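Local structure of Alpha/beta hydrolase fold protein (Sphaerobacter thermophilus, 3R0V) at residues P120-D124 / D125-P129; P128-P131 / P132-T136; A216-A219 / W220-H223; N195-T199 / A200-S204. The protein probably acts as a hydrolase of the alpha/beta hydrolase fold, and in the crystal holds D-malate in a pocket near its putative nucleophile elbow. All coordinates share one frame; numbering follows the deposited sequence.

Contact 1. Residues P120-D124 / D125-P129; sequences PYAVD and DSRPP
Arg127 reaches back to the main chain of Pro120, where NH1 gives Pro120 O a hydrogen bond of 2.7 Å. The donor stands above the plane of that carbonyl, 51° out of it. Water 1 shares the same oxygen: it donates to Pro120 O at 3.0 Å and accepts from Arg127 NH2 at 2.9 Å, lying at the edge of the guanidinium. NH2 has a further acceptor in Gly158 O. What brings the head this far is an arm extended all the way from CG to NE, with CG anti to the backbone N (chi1 -177°), and on the way Arg127 CD rests on Ala122 CB at 3.7 Å.

At the other end, Asp124 opens a type I turn that runs to Arg127. Its OD2 is gripped twice: Ser126 N binds Asp124 OD2 at 2.9 Å from above the carboxylate plane, which makes an Asx turn, while Ser126 OG meets Asp124 OD2 at 2.6 Å on the syn side, 20° out of the carboxylate plane. The second oxygen, OD1, is taken by His223 ND1. Replacing the aspartate by alanine removes the carboxylate, and is likely to leave Ser126 N, Ser126 OG and His223 ND1 without this partner and the turn less firmly held.

The loop follows strand 111-117 and leads to helix 134-143. Its Pro120 end touches D-malate and Met192 of helix 185-192, and its turn lies against helix 219-231, where Trp220 makes a cation-pi contact with Arg127.

Contact 2. Residues P128-P131 / P132-T136; sequences PPVP and PDYQT
Val130 and Tyr134 make the apolar part of this local contact. Val130 CG1 sits 3.7 Å from Tyr134 CB and 3.9 Å from Tyr134 CG, so the methyl group leans on the root of the tyrosine rather than on its outer ring. Tyr134 CG is anti to the backbone N (chi1 179°), which carries the ring on past the valine; there it meets Tyr153 with nearly parallel planes and His189 edge-to-face. Next door, the two proline rings brush each other, with Pro131 CB 3.9 Å from Pro132 CD.

Hydrogen bonding comes down to one backbone link: Tyr134 N donates to Pro131 O at 3.0 Å, closing a type I turn over Pro132 and Asp133. The approach is from well above the carbonyl plane, 58° out of it.

Asp133 supplies the mixed polar and apolar contact. It holds the N-cap position of helix 134-143, yet its carboxylate makes no capping bond; its OD1 lies 3.3 Å from Pro131 CB, a carboxylate oxygen against a proline methylene.

With proline at 128, 129, 131 and 132, four backbone nitrogens have no hydrogen to give. None of them can donate a backbone bond, and their rings restrict the backbone, so the chain reaches its helix with a single hydrogen bond across this contact, the one that sets Tyr134 at the first turn.

Contact 3. Residues A216-A219 / W220-H223; sequences ASPA and WIRH
Pro218, Trp220 and Ile221 form an apolar corner at the start of helix 219-231, in a local contact where the loop after strand 209-213 becomes helix. Pro218 is the N-cap residue, and its ring lies alongside the indole: CG stands over the five-membered ring of Trp220, 3.9 Å from its centroid, as a CH-pi contact. Trp220 has CG between its backbone N and carbonyl carbon (chi1 67°), and this folds the indole back toward the proline. Pro218 CG also touches Ile221 CG1 at 3.8 Å, while Ile221 CG2 turns to Ser217 CB at 3.6 Å. Ser217 OG itself is bonded to Glu118 and to Gly214 N.

Pro218 O takes the first helical bonds, a weak one from Ile221 N and a straighter one of 3.3 Å from Arg222 N. Ala219 O accepts from His223 N at 3.0 Å and at the same time lies beneath the centre of the His223 ring, 3.2 Å from its plane; the ring's ND1 is turned to Asp124, so this oxygen meets the face and not a ring N-H.

Arg222 bends at chi3 and lays one face of its guanidinium over Ala219 CA. Water 2 then joins Arg222 NH1, at 2.9 Å, to Ser217 O.

This is the strand-to-helix corner of a beta-alpha-beta crossover: helix 219-231 links the parallel strands 209-213 and 235-239 of the alpha/beta hydrolase sheet.

Contact 4. Residues N195-T199 / A200-S204; sequences NTIPT and ARFAS
Pro198 presses its ring on Phe202, four residues on, and apolar contact dominates here. Pro198 CG lies over one face of the phenyl ring, 3.7 Å from the centroid and only 21° off the normal, a CH-pi contact displaced somewhat toward the rim. The closest pair is Pro198 CG to Phe202 CZ at 3.4 Å, and Pro198 CD follows at 3.6 Å from Phe202 CE2. Ile197 adds its CG2 methyl at 3.7 Å from Phe202 CD2, the two side chains crossing at about a right angle. The ring lies back along the incoming chain because Phe202 CG is anti to its carbonyl carbon, beside the backbone N (chi1 -67°). With the phenyl group cut back to alanine, the Pro198 ring would probably lose the face it lies on, and a gap is likely to open toward Leu102, Leu103 and Leu228, which also touch the phenyl group.

Pro198 is also the centre of an inverse gamma turn, with a weak bond from Thr199 N to Ile197 O, and it stands at the N-cap of the short helix 199-202. So the tight turn swings the chain directly into helix.

Backbone bonds then take over. Phe202 N donates to Pro198 O at 3.0 Å, nearly straight (165°), and Ala203 N to Thr199 O at 2.8 Å. The Arg201 side chain, bent at chi3, packs on Leu103 and Ala106 of helix 96-106 and bonds through NH2 to Ser107 OG just beyond that helix.

From the N terminus, contact 1 comes first, folding the loop after strand 111-117 back on itself beside the malate pocket. Contact 2 overlaps it at Pro128 and Pro129 and carries the same loop into helix 134-143. Contact 4 follows after helix 185-192 and contact 3 last, after strand 209-213; each starts a helix. None nests inside another, but the loop of contact 1 is a hub: Ala122 N bonds to Asn195 O of contact 4, and Asp124 and Arg127 tie it to His223 and Trp220 of contact 3. Contact 2 only brushes contacts 3 and 4, while contacts 3 and 4 do not touch, their nearest atoms being about 6 Å apart.

Contact 1. Residues P120-D124 / D125-P129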
loop_
_atom_site.group_PDB
_atom_site.type_symbol
_atom_site.label_atom_id
_atom_site.label_comp_id
_atom_site.label_asym_id
_atom_site.label_seq_id
_atom_site.Cartn_x
_atom_site.Cartn_y
_atom_site.Cartn_z
ATOM N N PRO A 120 -5.845 2.203 -4.931
ATOM C CA PRO A 120 -6.054 2.306 -6.386
ATOM C C PRO A 120 -7.197 1.450 -6.930
ATOM O O PRO A 120 -7.029 0.748 -7.934
ATOM C CB PRO A 120 -4.705 1.852 -6.968
ATOM C CG PRO A 120 -4.164 0.884 -5.919
ATOM C CD PRO A 120 -4.631 1.432 -4.589
ATOM N N TYR A 121 -8.341 1.482 -6.262
ATOM C CA TYR A 121 -9.543 0.866 -6.817
ATOM C C TYR A 121 -10.072 1.783 -7.911
ATOM O O TYR A 121 -9.645 2.923 -8.038
ATOM C CB TYR A 121 -10.615 0.641 -5.746
ATOM C CG TYR A 121 -10.222 -0.402 -4.739
ATOM C CD1 TYR A 121 -10.409 -1.745 -5.017
ATOM C CD2 TYR A 121 -9.639 -0.048 -3.522
ATOM C CE1 TYR A 121 -10.035 -2.721 -4.106
ATOM C CE2 TYR A 121 -9.271 -1.014 -2.607
ATOM C CZ TYR A 121 -9.468 -2.345 -2.909
ATOM O OH TYR A 121 -9.077 -3.299 -1.991
ATOM N N ALA A 122 -11.002 1.270 -8.709
ATOM C CA ALA A 122 -11.612 2.040 -9.782
ATOM C C ALA A 122 -13.118 2.021 -9.611
ATOM O O ALA A 122 -13.697 0.957 -9.376
ATOM C CB ALA A 122 -11.235 1.436 -11.130
ATOM N N VAL A 123 -13.764 3.179 -9.729
ATOM C CA VAL A 123 -15.217 3.237 -9.613
ATOM C C VAL A 123 -15.916 3.891 -10.803
ATOM O O VAL A 123 -17.135 4.006 -10.805
ATOM C CB VAL A 123 -15.655 3.976 -8.341
ATOM C CG1 VAL A 123 -15.124 3.245 -7.114
ATOM C CG2 VAL A 123 -15.170 5.432 -8.370
ATOM N N ASP A 124 -15.154 4.327 -11.799
ATOM C CA ASP A 124 -15.747 5.018 -12.945
ATOM C C ASP A 124 -14.816 4.985 -14.155
ATOM O O ASP A 124 -13.655 4.578 -14.052
ATOM C CB ASP A 124 -16.093 6.462 -12.569
ATOM C CG ASP A 124 -14.865 7.345 -12.430
ATOM O OD1 ASP A 124 -14.141 7.240 -11.412
ATOM O OD2 ASP A 124 -14.614 8.175 -13.338
ATOM N N ASP A 125 -15.328 5.431 -15.298
ATOM C CA ASP A 125 -14.590 5.347 -16.552
ATOM C C ASP A 125 -13.462 6.370 -16.708
ATOM O O ASP A 125 -12.715 6.303 -17.683
ATOM C CB ASP A 125 -15.540 5.487 -17.748
ATOM C CG ASP A 125 -16.379 4.241 -18.006
ATOM O OD1 ASP A 125 -16.229 3.211 -17.322
ATOM O OD2 ASP A 125 -17.189 4.295 -18.958
ATOM N N SER A 126 -13.312 7.299 -15.767
ATOM C CA SER A 126 -12.219 8.274 -15.874
ATOM C C SER A 126 -10.850 7.619 -15.678
ATOM O O SER A 126 -9.828 8.211 -15.994
ATOM C CB SER A 126 -12.393 9.453 -14.909
ATOM O OG SER A 126 -12.161 9.061 -13.567
ATOM N N ARG A 127 -10.836 6.398 -15.151
ATOM C CA ARG A 127 -9.609 5.608 -15.132
ATOM C C ARG A 127 -9.455 4.895 -16.465
ATOM O O ARG A 127 -10.394 4.260 -16.936
ATOM C CB ARG A 127 -9.626 4.578 -14.010
ATOM C CG ARG A 127 -8.330 3.798 -13.939
ATOM C CD ARG A 127 -8.290 2.888 -12.754
ATOM N NE ARG A 127 -7.029 2.163 -12.676
ATOM C CZ ARG A 127 -6.663 1.434 -11.628
ATOM N NH1 ARG A 127 -7.462 1.349 -10.563
ATOM N NH2 ARG A 127 -5.511 0.798 -11.635
ATOM N N PRO A 128 -8.268 4.985 -17.077
ATOM C CA PRO A 128 -8.029 4.257 -18.330
ATOM C C PRO A 128 -8.262 2.753 -18.132
ATOM O O PRO A 128 -7.934 2.239 -17.078
ATOM C CB PRO A 128 -6.546 4.528 -18.614
ATOM C CG PRO A 128 -6.211 5.744 -17.828
ATOM C CD PRO A 128 -7.082 5.725 -16.616
ATOM N N PRO A 129 -8.843 2.061 -19.125
ATOM C CA PRO A 129 -9.003 0.611 -18.964
ATOM C C PRO A 129 -7.654 -0.095 -18.848
ATOM O O PRO A 129 -6.699 0.275 -19.532
ATOM C CB PRO A 129 -9.727 0.184 -20.250
ATOM C CG PRO A 129 -9.569 1.325 -21.195
ATOM C CD PRO A 129 -9.436 2.559 -20.377
HETATM O O HOH W 1 -4.856 -0.868 -9.298
#

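Contact 2. Residues P128-P131 / P132-T136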
loop_
_atom_site.group_PDB
_atom_site.type_symbol
_atom_site.label_atom_id
_atom_site.label_comp_id
_atom_site.label_asym_id
_atom_site.label_seq_id
_atom_site.Cartn_x
_atom_site.Cartn_y
_atom_site.Cartn_z
ATOM N N PRO A 128 -8.268 4.985 -17.077
ATOM C CA PRO A 128 -8.029 4.257 -18.330
ATOM C C PRO A 128 -8.262 2.753 -18.132
ATOM O O PRO A 128 -7.934 2.239 -17.078
ATOM C CB PRO A 128 -6.546 4.528 -18.614
ATOM C CG PRO A 128 -6.211 5.744 -17.828
ATOM C CD PRO A 128 -7.082 5.725 -16.616
ATOM N N PRO A 129 -8.843 2.061 -19.125
ATOM C CA PRO A 129 -9.003 0.611 -18.964
ATOM C C PRO A 129 -7.654 -0.095 -18.848
ATOM O O PRO A 129 -6.699 0.275 -19.532
ATOM C CB PRO A 129 -9.727 0.184 -20.250
ATOM C CG PRO A 129 -9.569 1.325 -21.195
ATOM C CD PRO A 129 -9.436 2.559 -20.377
ATOM N N VAL A 130 -7.573 -1.076 -17.962
ATOM C CA VAL A 130 -6.390 -1.915 -17.850
ATOM C C VAL A 130 -6.470 -2.924 -18.986
ATOM O O VAL A 130 -7.538 -3.476 -19.239
ATOM C CB VAL A 130 -6.386 -2.654 -16.503
ATOM C CG1 VAL A 130 -5.242 -3.652 -16.435
ATOM C CG2 VAL A 130 -6.319 -1.662 -15.339
ATOM N N PRO A 131 -5.358 -3.142 -19.714
ATOM C CA PRO A 131 -5.450 -4.077 -20.839
ATOM C C PRO A 131 -5.934 -5.445 -20.372
ATOM O O PRO A 131 -5.517 -5.912 -19.323
ATOM C CB PRO A 131 -4.001 -4.185 -21.318
ATOM C CG PRO A 131 -3.360 -2.903 -20.896
ATOM C CD PRO A 131 -4.013 -2.559 -19.579
ATOM N N PRO A 132 -6.808 -6.098 -21.158
ATOM C CA PRO A 132 -7.284 -7.427 -20.758
ATOM C C PRO A 132 -6.157 -8.457 -20.630
ATOM O O PRO A 132 -6.323 -9.443 -19.918
ATOM C CB PRO A 132 -8.233 -7.808 -21.896
ATOM C CG PRO A 132 -8.737 -6.497 -22.393
ATOM C CD PRO A 132 -7.546 -5.575 -22.319
ATOM N N ASP A 133 -5.034 -8.221 -21.299
ATOM C CA ASP A 133 -3.900 -9.145 -21.232
ATOM C C ASP A 133 -2.843 -8.720 -20.207
ATOM O O ASP A 133 -1.710 -9.201 -20.233
ATOM C CB ASP A 133 -3.265 -9.338 -22.620
ATOM C CG ASP A 133 -2.579 -8.080 -23.142
ATOM O OD1 ASP A 133 -2.988 -6.961 -22.775
ATOM O OD2 ASP A 133 -1.624 -8.208 -23.936
ATOM N N TYR A 134 -3.224 -7.833 -19.295
ATOM C CA TYR A 134 -2.268 -7.294 -18.330
ATOM C C TYR A 134 -1.468 -8.374 -17.594
ATOM O O TYR A 134 -0.242 -8.331 -17.565
ATOM C CB TYR A 134 -2.977 -6.393 -17.312
ATOM C CG TYR A 134 -2.031 -5.828 -16.281
ATOM C CD1 TYR A 134 -1.308 -4.667 -16.545
ATOM C CD2 TYR A 134 -1.826 -6.470 -15.058
ATOM C CE1 TYR A 134 -0.417 -4.152 -15.614
ATOM C CE2 TYR A 134 -0.936 -5.952 -14.113
ATOM C CZ TYR A 134 -0.233 -4.802 -14.406
ATOM O OH TYR A 134 0.651 -4.287 -13.486
ATOM N N GLN A 135 -2.146 -9.351 -17.010
ATOM C CA GLN A 135 -1.454 -10.378 -16.235
ATOM C C GLN A 135 -0.481 -11.173 -17.108
ATOM O O GLN A 135 0.656 -11.418 -16.723
ATOM C CB GLN A 135 -2.473 -11.316 -15.573
ATOM C CG GLN A 135 -1.877 -12.495 -14.811
ATOM C CD GLN A 135 -2.949 -13.357 -14.164
ATOM O OE1 GLN A 135 -4.131 -13.018 -14.187
ATOM N NE2 GLN A 135 -2.538 -14.476 -13.582
ATOM N N THR A 136 -0.943 -11.559 -18.289
ATOM C CA THR A 136 -0.134 -12.330 -19.218
ATOM C C THR A 136 1.104 -11.542 -19.651
ATOM O O THR A 136 2.212 -12.082 -19.698
ATOM C CB THR A 136 -0.963 -12.737 -20.454
ATOM O OG1 THR A 136 -2.097 -13.501 -20.023
ATOM C CG2 THR A 136 -0.130 -13.566 -21.427
#

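Contact 3. Residues A216-A219 / W220-H223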
loop_
_atom_site.group_PDB
_atom_site.type_symbol
_atom_site.label_atom_id
_atom_site.label_comp_id
_atom_site.label_asym_id
_atom_site.label_seq_id
_atom_site.Cartn_x
_atom_site.Cartn_y
_atom_site.Cartn_z
ATOM N N ALA A 216 -2.356 16.187 -6.456
ATOM C CA ALA A 216 -2.105 15.827 -7.850
ATOM C C ALA A 216 -2.810 14.535 -8.259
ATOM O O ALA A 216 -2.558 14.008 -9.339
ATOM C CB ALA A 216 -0.595 15.697 -8.114
ATOM N N SER A 217 -3.692 14.018 -7.407
ATOM C CA SER A 217 -4.371 12.771 -7.731
ATOM C C SER A 217 -5.158 12.875 -9.028
ATOM O O SER A 217 -5.797 13.888 -9.304
ATOM C CB SER A 217 -5.325 12.354 -6.606
ATOM O OG SER A 217 -4.610 12.093 -5.409
ATOM N N PRO A 218 -5.129 11.811 -9.830
ATOM C CA PRO A 218 -6.034 11.819 -10.982
ATOM C C PRO A 218 -7.492 11.766 -10.534
ATOM O O PRO A 218 -7.784 11.357 -9.400
ATOM C CB PRO A 218 -5.644 10.552 -11.751
ATOM C CG PRO A 218 -5.000 9.665 -10.752
ATOM C CD PRO A 218 -4.346 10.571 -9.725
ATOM N N ALA A 219 -8.400 12.224 -11.391
ATOM C CA ALA A 219 -9.819 12.219 -11.065
ATOM C C ALA A 219 -10.283 10.857 -10.560
ATOM O O ALA A 219 -11.073 10.761 -9.618
ATOM C CB ALA A 219 -10.653 12.653 -12.272
ATOM N N TRP A 220 -9.805 9.790 -11.179
ATOM C CA TRP A 220 -10.309 8.478 -10.796
ATOM C C TRP A 220 -9.950 8.088 -9.371
ATOM O O TRP A 220 -10.717 7.386 -8.703
ATOM C CB TRP A 220 -9.888 7.400 -11.796
ATOM C CG TRP A 220 -8.419 7.075 -11.885
ATOM C CD1 TRP A 220 -7.507 7.578 -12.780
ATOM C CD2 TRP A 220 -7.710 6.109 -11.099
ATOM N NE1 TRP A 220 -6.279 6.997 -12.583
ATOM C CE2 TRP A 220 -6.373 6.092 -11.558
ATOM C CE3 TRP A 220 -8.072 5.265 -10.046
ATOM C CZ2 TRP A 220 -5.395 5.256 -10.995
ATOM C CZ3 TRP A 220 -7.105 4.441 -9.487
ATOM C CH2 TRP A 220 -5.781 4.444 -9.963
ATOM N N ILE A 221 -8.795 8.553 -8.899
ATOM C CA ILE A 221 -8.407 8.337 -7.513
ATOM C C ILE A 221 -9.300 9.130 -6.554
ATOM O O ILE A 221 -9.691 8.614 -5.503
ATOM C CB ILE A 221 -6.924 8.702 -7.310
ATOM C CG1 ILE A 221 -6.029 7.566 -7.812
ATOM C CG2 ILE A 221 -6.612 9.045 -5.848
ATOM C CD1 ILE A 221 -6.050 6.325 -6.906
ATOM N N ARG A 222 -9.624 10.371 -6.901
ATOM C CA ARG A 222 -10.563 11.134 -6.072
ATOM C C ARG A 222 -11.892 10.415 -5.972
ATOM O O ARG A 222 -12.473 10.327 -4.892
ATOM C CB ARG A 222 -10.810 12.538 -6.631
ATOM C CG ARG A 222 -9.584 13.436 -6.708
ATOM C CD ARG A 222 -10.032 14.896 -6.887
ATOM N NE ARG A 222 -10.951 15.064 -8.016
ATOM C CZ ARG A 222 -10.580 15.419 -9.246
ATOM N NH1 ARG A 222 -9.310 15.687 -9.524
ATOM N NH2 ARG A 222 -11.497 15.519 -10.194
ATOM N N HIS A 223 -12.401 9.926 -7.097
ATOM C CA HIS A 223 -13.719 9.302 -7.064
ATOM C C HIS A 223 -13.708 8.040 -6.208
ATOM O O HIS A 223 -14.663 7.779 -5.480
ATOM C CB HIS A 223 -14.219 8.985 -8.469
ATOM C CG HIS A 223 -14.244 10.170 -9.372
ATOM N ND1 HIS A 223 -14.184 10.052 -10.741
ATOM C CD2 HIS A 223 -14.293 11.496 -9.104
ATOM C CE1 HIS A 223 -14.208 11.257 -11.284
ATOM N NE2 HIS A 223 -14.288 12.151 -10.314
HETATM O O HOH W 2 -6.835 15.924 -8.084
#

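Contact 4. Residues N195-T199 / A200-S204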
loop_
_atom_site.group_PDB
_atom_site.type_symbol
_atom_site.label_atom_id
_atom_site.label_comp_id
_atom_site.label_asym_id
_atom_site.label_seq_id
_atom_site.Cartn_x
_atom_site.Cartn_y
_atom_site.Cartn_z
ATOM N N ASN A 195 -9.587 -4.369 -9.501
ATOM C CA ASN A 195 -9.720 -2.985 -9.050
ATOM C C ASN A 195 -11.115 -2.571 -8.634
ATOM O O ASN A 195 -11.325 -1.428 -8.263
ATOM C CB ASN A 195 -9.173 -1.993 -10.075
ATOM C CG ASN A 195 -7.722 -2.239 -10.393
ATOM O OD1 ASN A 195 -6.932 -2.611 -9.523
ATOM N ND2 ASN A 195 -7.363 -2.050 -11.651
ATOM N N THR A 196 -12.069 -3.487 -8.684
ATOM C CA THR A 196 -13.380 -3.150 -8.166
ATOM C C THR A 196 -13.410 -3.264 -6.637
ATOM O O THR A 196 -12.734 -4.116 -6.037
ATOM C CB THR A 196 -14.510 -3.963 -8.844
ATOM O OG1 THR A 196 -14.353 -5.347 -8.548
ATOM C CG2 THR A 196 -14.478 -3.767 -10.357
ATOM N N ILE A 197 -14.171 -2.383 -6.002
ATOM C CA ILE A 197 -14.250 -2.396 -4.545
ATOM C C ILE A 197 -15.149 -3.523 -4.037
ATOM O O ILE A 197 -16.279 -3.663 -4.493
ATOM C CB ILE A 197 -14.802 -1.066 -4.008
ATOM C CG1 ILE A 197 -13.896 0.094 -4.424
ATOM C CG2 ILE A 197 -14.951 -1.137 -2.480
ATOM C CD1 ILE A 197 -14.443 1.440 -4.062
ATOM N N PRO A 198 -14.648 -4.333 -3.089
ATOM C CA PRO A 198 -15.531 -5.311 -2.433
ATOM C C PRO A 198 -16.414 -4.610 -1.404
ATOM O O PRO A 198 -16.180 -4.658 -0.196
ATOM C CB PRO A 198 -14.555 -6.288 -1.765
ATOM C CG PRO A 198 -13.310 -5.502 -1.549
ATOM C CD PRO A 198 -13.248 -4.449 -2.640
ATOM N N THR A 199 -17.427 -3.926 -1.918
ATOM C CA THR A 199 -18.275 -3.053 -1.124
ATOM C C THR A 199 -18.888 -3.715 0.103
ATOM O O THR A 199 -18.859 -3.140 1.198
ATOM C CB THR A 199 -19.398 -2.479 -1.994
ATOM O OG1 THR A 199 -18.819 -1.672 -3.020
ATOM C CG2 THR A 199 -20.365 -1.648 -1.157
ATOM N N ALA A 200 -19.440 -4.913 -0.080
ATOM C CA ALA A 200 -20.070 -5.644 1.017
ATOM C C ALA A 200 -19.095 -5.814 2.174
ATOM O O ALA A 200 -19.444 -5.568 3.335
ATOM C CB ALA A 200 -20.565 -6.992 0.541
ATOM N N ARG A 201 -17.871 -6.219 1.859
ATOM C CA ARG A 201 -16.857 -6.420 2.891
ATOM C C ARG A 201 -16.416 -5.127 3.555
ATOM O O ARG A 201 -16.311 -5.051 4.780
ATOM C CB ARG A 201 -15.635 -7.112 2.311
ATOM C CG ARG A 201 -15.934 -8.484 1.757
ATOM C CD ARG A 201 -14.642 -9.229 1.537
ATOM N NE ARG A 201 -14.054 -9.625 2.812
ATOM C CZ ARG A 201 -12.755 -9.828 2.998
ATOM N NH1 ARG A 201 -11.910 -9.660 1.991
ATOM N NH2 ARG A 201 -12.299 -10.198 4.193
ATOM N N PHE A 202 -16.148 -4.100 2.756
ATOM C CA PHE A 202 -15.643 -2.865 3.324
ATOM C C PHE A 202 -16.715 -2.122 4.122
ATOM O O PHE A 202 -16.397 -1.433 5.088
ATOM C CB PHE A 202 -15.002 -1.972 2.248
ATOM C CG PHE A 202 -13.729 -2.544 1.638
ATOM C CD1 PHE A 202 -13.160 -3.726 2.116
ATOM C CD2 PHE A 202 -13.090 -1.871 0.602
ATOM C CE1 PHE A 202 -11.990 -4.233 1.546
ATOM C CE2 PHE A 202 -11.922 -2.364 0.045
ATOM C CZ PHE A 202 -11.373 -3.538 0.512
ATOM N N ALA A 203 -17.980 -2.280 3.747
ATOM C CA ALA A 203 -19.057 -1.674 4.533
ATOM C C ALA A 203 -19.133 -2.269 5.942
ATOM O O ALA A 203 -19.727 -1.666 6.835
ATOM C CB ALA A 203 -20.382 -1.819 3.819
ATOM N N SER A 204 -18.500 -3.424 6.137
ATOM C CA SER A 204 -18.519 -4.131 7.418
ATOM C C SER A 204 -17.387 -3.693 8.350
ATOM O O SER A 204 -17.313 -4.128 9.508
ATOM C CB SER A 204 -18.461 -5.647 7.199
ATOM O OG SER A 204 -17.136 -6.091 6.935
#